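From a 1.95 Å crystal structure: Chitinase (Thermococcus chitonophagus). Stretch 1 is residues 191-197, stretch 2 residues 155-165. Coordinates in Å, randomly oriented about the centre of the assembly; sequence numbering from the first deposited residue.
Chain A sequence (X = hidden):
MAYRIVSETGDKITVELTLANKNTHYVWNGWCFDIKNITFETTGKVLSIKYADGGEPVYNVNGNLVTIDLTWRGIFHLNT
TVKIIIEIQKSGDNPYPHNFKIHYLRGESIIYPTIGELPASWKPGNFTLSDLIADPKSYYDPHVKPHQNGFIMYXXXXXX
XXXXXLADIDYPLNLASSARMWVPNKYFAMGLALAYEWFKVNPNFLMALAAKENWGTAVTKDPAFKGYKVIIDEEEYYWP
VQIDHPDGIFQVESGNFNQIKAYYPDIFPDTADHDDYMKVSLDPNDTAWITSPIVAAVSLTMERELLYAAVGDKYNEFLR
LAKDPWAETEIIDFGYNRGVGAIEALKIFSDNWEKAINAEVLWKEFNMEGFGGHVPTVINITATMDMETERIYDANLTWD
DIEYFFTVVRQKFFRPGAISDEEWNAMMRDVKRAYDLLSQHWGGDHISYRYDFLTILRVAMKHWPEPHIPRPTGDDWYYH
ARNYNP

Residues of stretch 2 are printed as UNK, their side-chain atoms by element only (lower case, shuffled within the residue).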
ATOM      1  N   GLY A 191      17.717   2.872 -16.690  1.00 24.99           N
ATOM      2  CA  GLY A 191      16.660   3.193 -15.734  1.00 19.35           C
ATOM      3  C   GLY A 191      17.178   4.068 -14.585  1.00 20.19           C
ATOM      4  O   GLY A 191      16.468   4.983 -14.166  1.00 22.47           O
ATOM      5  N   LEU A 192      18.378   3.774 -14.077  1.00 19.01           N
ATOM      6  CA  LEU A 192      19.008   4.611 -13.041  1.00 22.74           C
ATOM      7  C   LEU A 192      19.148   6.044 -13.604  1.00 23.96           C
ATOM      8  O   LEU A 192      19.024   7.001 -12.888  1.00 22.14           O
ATOM      9  CB  LEU A 192      20.407   4.093 -12.650  1.00 22.87           C
ATOM     10  CG  LEU A 192      20.519   2.784 -11.814  1.00 22.36           C
ATOM     11  CD1 LEU A 192      21.974   2.302 -11.688  1.00 20.57           C
ATOM     12  CD2 LEU A 192      19.784   2.955 -10.443  1.00 21.13           C
ATOM     13  N   ALA A 193      19.502   6.154 -14.887  1.00 23.32           N
ATOM     14  CA  ALA A 193      19.831   7.475 -15.447  1.00 22.74           C
ATOM     15  C   ALA A 193      18.555   8.274 -15.520  1.00 24.55           C
ATOM     16  O   ALA A 193      18.550   9.492 -15.321  1.00 23.47           O
ATOM     17  CB  ALA A 193      20.496   7.346 -16.864  1.00 18.91           C
ATOM     18  N   LEU A 194      17.449   7.602 -15.828  1.00 23.21           N
ATOM     19  CA  LEU A 194      16.198   8.320 -15.943  1.00 20.52           C
ATOM     20  C   LEU A 194      15.736   8.717 -14.533  1.00 24.62           C
ATOM     21  O   LEU A 194      15.183   9.804 -14.363  1.00 23.06           O
ATOM     22  CB  LEU A 194      15.095   7.485 -16.646  1.00 22.07           C
ATOM     23  CG  LEU A 194      13.689   8.130 -16.690  1.00 25.56           C
ATOM     24  CD1 LEU A 194      13.789   9.536 -17.378  1.00 24.08           C
ATOM     25  CD2 LEU A 194      12.660   7.254 -17.438  1.00 24.60           C
ATOM     26  N   ALA A 195      15.926   7.848 -13.538  1.00 21.84           N
ATOM     27  CA  ALA A 195      15.572   8.236 -12.166  1.00 20.37           C
ATOM     28  C   ALA A 195      16.345   9.503 -11.745  1.00 23.76           C
ATOM     29  O   ALA A 195      15.832  10.359 -11.061  1.00 23.18           O
ATOM     30  CB  ALA A 195      15.893   7.063 -11.153  1.00 22.03           C
ATOM     31  N   TYR A 196      17.619   9.539 -12.116  1.00 20.40           N
ATOM     32  CA  TYR A 196      18.513  10.678 -11.831  1.00 19.29           C
ATOM     33  C   TYR A 196      17.991  11.943 -12.515  1.00 21.88           C
ATOM     34  O   TYR A 196      17.728  12.928 -11.889  1.00 23.42           O
ATOM     35  CB  TYR A 196      19.903  10.324 -12.359  1.00 24.33           C
ATOM     36  CG  TYR A 196      21.008  11.353 -12.167  1.00 26.83           C
ATOM     37  CD1 TYR A 196      20.995  12.255 -11.106  1.00 26.09           C
ATOM     38  CD2 TYR A 196      22.106  11.374 -13.045  1.00 31.30           C
ATOM     39  CE1 TYR A 196      22.058  13.167 -10.924  1.00 24.16           C
ATOM     40  CE2 TYR A 196      23.142  12.286 -12.882  1.00 29.61           C
ATOM     41  CZ  TYR A 196      23.104  13.183 -11.837  1.00 28.52           C
ATOM     42  OH  TYR A 196      24.160  14.066 -11.671  1.00 29.15           O
ATOM     43  N   GLU A 197      17.810  11.895 -13.825  1.00 23.31           N
ATOM     44  CA  GLU A 197      17.424  13.102 -14.561  1.00 24.61           C
ATOM     45  C   GLU A 197      15.995  13.537 -14.238  1.00 27.44           C
ATOM     46  O   GLU A 197      15.680  14.735 -14.124  1.00 24.35           O
ATOM     47  CB  GLU A 197      17.628  12.879 -16.109  1.00 21.00           C
ATOM     48  CG  GLU A 197      17.389  14.182 -16.958  1.00 27.68           C
ATOM     49  CD  GLU A 197      18.380  15.325 -16.620  1.00 31.21           C
ATOM     50  OE1 GLU A 197      19.535  15.072 -16.136  1.00 30.05           O
ATOM     51  OE2 GLU A 197      18.014  16.489 -16.879  1.00 38.08           O
ATOM     52  N   UNK A 155      24.529  18.689  -5.700  1.00 26.93           N
ATOM     53  CA  UNK A 155      25.777  19.182  -6.324  1.00 30.97           C
ATOM     54  C   UNK A 155      26.405  18.151  -7.294  1.00 21.93           C
ATOM     55  O   UNK A 155      27.353  17.455  -6.960  1.00 28.75           O
ATOM     56  c   UNK A 155      26.203  20.576  -4.185  1.00 38.88           C
ATOM     57  o   UNK A 155      25.983  20.240  -3.004  1.00 43.54           O
ATOM     58  c   UNK A 155      26.782  19.553  -5.210  1.00 30.81           C
ATOM     59  n   UNK A 155      26.009  21.828  -4.619  1.00 31.54           N
ATOM     60  N   UNK A 156      25.812  17.998  -8.457  1.00 24.27           N
ATOM     61  CA  UNK A 156      26.199  16.960  -9.407  1.00 30.88           C
ATOM     62  C   UNK A 156      27.673  17.124  -9.749  1.00 33.52           C
ATOM     63  O   UNK A 156      28.176  18.267  -9.865  1.00 32.31           O
ATOM     64  c   UNK A 156      25.304  17.230 -10.624  1.00 26.76           C
ATOM     65  c   UNK A 156      24.750  18.874  -8.967  1.00 26.24           C
ATOM     66  c   UNK A 156      24.312  18.187 -10.194  1.00 32.47           C
ATOM     67  N   UNK A 157      28.383  16.015  -9.823  1.00 31.57           N
ATOM     68  CA  UNK A 157      29.811  16.153 -10.107  1.00 34.18           C
ATOM     69  C   UNK A 157      30.072  16.569 -11.562  1.00 37.22           C
ATOM     70  O   UNK A 157      31.184  16.974 -11.856  1.00 35.02           O
ATOM     71  c   UNK A 157      29.157  13.839 -10.266  1.00 29.78           C
ATOM     72  c   UNK A 157      27.959  14.601  -9.702  1.00 31.00           C
ATOM     73  c   UNK A 157      30.348  14.755  -9.869  1.00 34.10           C
ATOM     74  N   UNK A 158      29.073  16.457 -12.432  1.00 28.80           N
ATOM     75  CA  UNK A 158      29.249  16.822 -13.846  1.00 30.32           C
ATOM     76  C   UNK A 158      27.865  17.090 -14.390  1.00 33.82           C
ATOM     77  O   UNK A 158      26.894  16.469 -13.956  1.00 32.70           O
ATOM     78  c   UNK A 158      31.771  16.473 -16.338  1.00 34.51           C
ATOM     79  c   UNK A 158      29.966  15.715 -14.623  1.00 29.82           C
ATOM     80  n   UNK A 158      31.713  16.836 -17.661  1.00 30.98           N
ATOM     81  c   UNK A 158      30.510  16.159 -15.957  1.00 31.40           C
ATOM     82  c   UNK A 158      30.458  16.781 -18.071  1.00 29.89           C
ATOM     83  n   UNK A 158      29.716  16.360 -17.061  1.00 31.07           N
ATOM     84  N   UNK A 159      27.731  18.075 -15.277  1.00 33.78           N
ATOM     85  CA  UNK A 159      26.385  18.353 -15.794  1.00 27.66           C
ATOM     86  C   UNK A 159      25.850  17.436 -16.905  1.00 27.44           C
ATOM     87  O   UNK A 159      24.633  17.450 -17.151  1.00 31.06           O
ATOM     88  c   UNK A 159      26.524  19.781 -16.351  1.00 33.65           C
ATOM     89  c   UNK A 159      27.991  19.855 -16.778  1.00 32.62           C
ATOM     90  c   UNK A 159      28.707  19.137 -15.621  1.00 32.79           C
ATOM     91  N   UNK A 160      26.722  16.720 -17.620  1.00 26.34           N
ATOM     92  CA  UNK A 160      26.233  15.921 -18.754  1.00 25.27           C
ATOM     93  C   UNK A 160      26.718  14.450 -18.640  1.00 22.73           C
ATOM     94  O   UNK A 160      26.173  13.575 -19.303  1.00 30.46           O
ATOM     95  c   UNK A 160      26.683  16.518 -20.134  1.00 27.62           C
ATOM     96  o   UNK A 160      28.116  16.588 -20.173  1.00 27.76           O
ATOM     97  c   UNK A 160      26.091  17.900 -20.332  1.00 28.06           C
ATOM     98  N   UNK A 161      27.708  14.206 -17.780  1.00 24.11           N
ATOM     99  CA  UNK A 161      28.193  12.830 -17.554  1.00 25.54           C
ATOM    100  C   UNK A 161      27.450  12.178 -16.378  1.00 29.56           C
ATOM    101  O   UNK A 161      27.189  12.855 -15.386  1.00 25.96           O
ATOM    102  o   UNK A 161      32.524  12.364 -17.206  1.00 31.70           O
ATOM    103  n   UNK A 161      32.789  13.988 -18.776  1.00 32.33           N
ATOM    104  c   UNK A 161      29.688  12.771 -17.231  1.00 30.77           C
ATOM    105  c   UNK A 161      30.614  12.991 -18.482  1.00 29.13           C
ATOM    106  c   UNK A 161      32.049  13.079 -18.099  1.00 33.08           C
ATOM    107  N   UNK A 162      27.124  10.886 -16.512  1.00 27.75           N
ATOM    108  CA  UNK A 162      26.632  10.063 -15.376  1.00 27.40           C
ATOM    109  C   UNK A 162      27.803   9.330 -14.804  1.00 27.42           C
ATOM    110  O   UNK A 162      28.527   8.639 -15.534  1.00 27.14           O
ATOM    111  c   UNK A 162      24.464   9.636 -16.560  1.00 26.36           C
ATOM    112  c   UNK A 162      23.741   8.654 -17.418  1.00 29.50           C
ATOM    113  c   UNK A 162      25.613   8.994 -15.816  1.00 28.38           C
ATOM    114  c   UNK A 162      25.098   8.180 -14.591  1.00 30.95           C
ATOM    115  N   UNK A 163      28.016   9.464 -13.513  1.00 20.98           N
ATOM    116  CA  UNK A 163      29.189   8.853 -12.894  1.00 21.51           C
ATOM    117  C   UNK A 163      28.734   7.813 -11.834  1.00 28.49           C
ATOM    118  O   UNK A 163      28.464   8.165 -10.662  1.00 23.99           O
ATOM    119  c   UNK A 163      31.055  10.772 -14.334  1.00 27.10           C
ATOM    120  c   UNK A 163      30.346  11.145 -13.047  1.00 30.53           C
ATOM    121  c   UNK A 163      30.084   9.910 -12.149  1.00 24.16           C
ATOM    122  c   UNK A 163      31.330   9.225 -11.656  1.00 23.65           C
ATOM    123  N   UNK A 164      28.670   6.550 -12.224  1.00 26.43           N
ATOM    124  CA  UNK A 164      28.383   5.514 -11.254  1.00 24.99           C
ATOM    125  C   UNK A 164      29.723   4.942 -10.830  1.00 25.47           C
ATOM    126  O   UNK A 164      30.463   4.407 -11.650  1.00 26.48           O
ATOM    127  c   UNK A 164      25.298   3.970 -13.039  1.00 27.09           C
ATOM    128  c   UNK A 164      27.512   4.398 -11.851  1.00 25.81           C
ATOM    129  c   UNK A 164      26.137   4.943 -12.238  1.00 25.00           C
ATOM    130  c   UNK A 164      27.375   3.252 -10.864  1.00 28.77           C
ATOM    131  N   UNK A 165      30.040   5.052  -9.547  1.00 25.48           N
ATOM    132  CA  UNK A 165      31.345   4.629  -9.088  1.00 25.90           C
ATOM    133  C   UNK A 165      31.316   3.196  -8.620  1.00 27.79           C
ATOM    134  O   UNK A 165      30.737   2.881  -7.585  1.00 27.39           O
TER
HETATM  135  O   HOH W   1      26.278  13.987 -13.037  1.00 27.63           O

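Position 155 carries two carbons, the second bearing one oxygen and one nitrogen. The side chain is out of reach of stretch 1. A short amide fits: Asn-155.

Position 156 has three carbons that close a ring onto the backbone N. Its CB lies 3.5 Å from OH of Tyr-196. Only proline closes such a ring, so this is Pro-156.

Position 157 again has three carbons closing a ring onto N. One ring carbon, the one bonded to N, is 4.3 Å from OH of Tyr-196. This is Pro-157, and that carbon is CD.

Position 158 has one carbon, then a five-membered ring of three carbons and two nitrogens. An imidazole means His-158. The end of the side chain leads away from stretch 1, whereas the backbone O lies 4.3 Å from OH of Tyr-196.

Position 159 again has three carbons closing a ring onto N. Its CA-to-CB bond points away from stretch 1, and it touches none of it. It is Pro-159.

Position 160 has one carbon carrying one oxygen and one carbon. Its CA-to-CB bond also points away. A branched hydroxyl side chain gives Thr-160. Its N donates a hydrogen bond to ND1 of His-158 at 3.1 Å.

Position 161 has three carbons, the third carrying one oxygen and one nitrogen. This is the longer amide, Gln-161. Its CA-to-CB bond points away from stretch 1, and its amide is hydrogen-bonded elsewhere in the structure.

Position 162 has four carbons, forked at the first, with one arm two carbons long. The end of the long arm is 3.5 Å from CB of Ala-193. This is Ile-162, and the touching atom is CD1.

Position 163 has the same forked four-carbon pattern, but its side chain makes no contact with stretch 1. It is Ile-163.

Position 164 is forked in the same way. The end of its long arm is 4.0 Å from CD1 of Leu-192. It is Ile-164, touching through CD1.

Position 165 has no side-chain atoms: Gly-165.

The contact is small, burying 256 Å² over both sides. At one end, Ile-162 and Ile-164 reach the helix with their CD1 tips and pack against Ala-193 and Leu-192. At the other, OH of Tyr-196 meets Pro-156 and, more loosely, Pro-157. No direct hydrogen bond crosses between the stretches. Water 1 makes the polar link instead. It accepts from OH of Tyr-196 at 2.5 Å and donates to O of His-158 at 2.7 Å and O of Gln-161 at 2.8 Å. This ties Tyr-196 to two loop carbonyls.

Stretch 2, residues 155-165: NPPHPTQIIIG
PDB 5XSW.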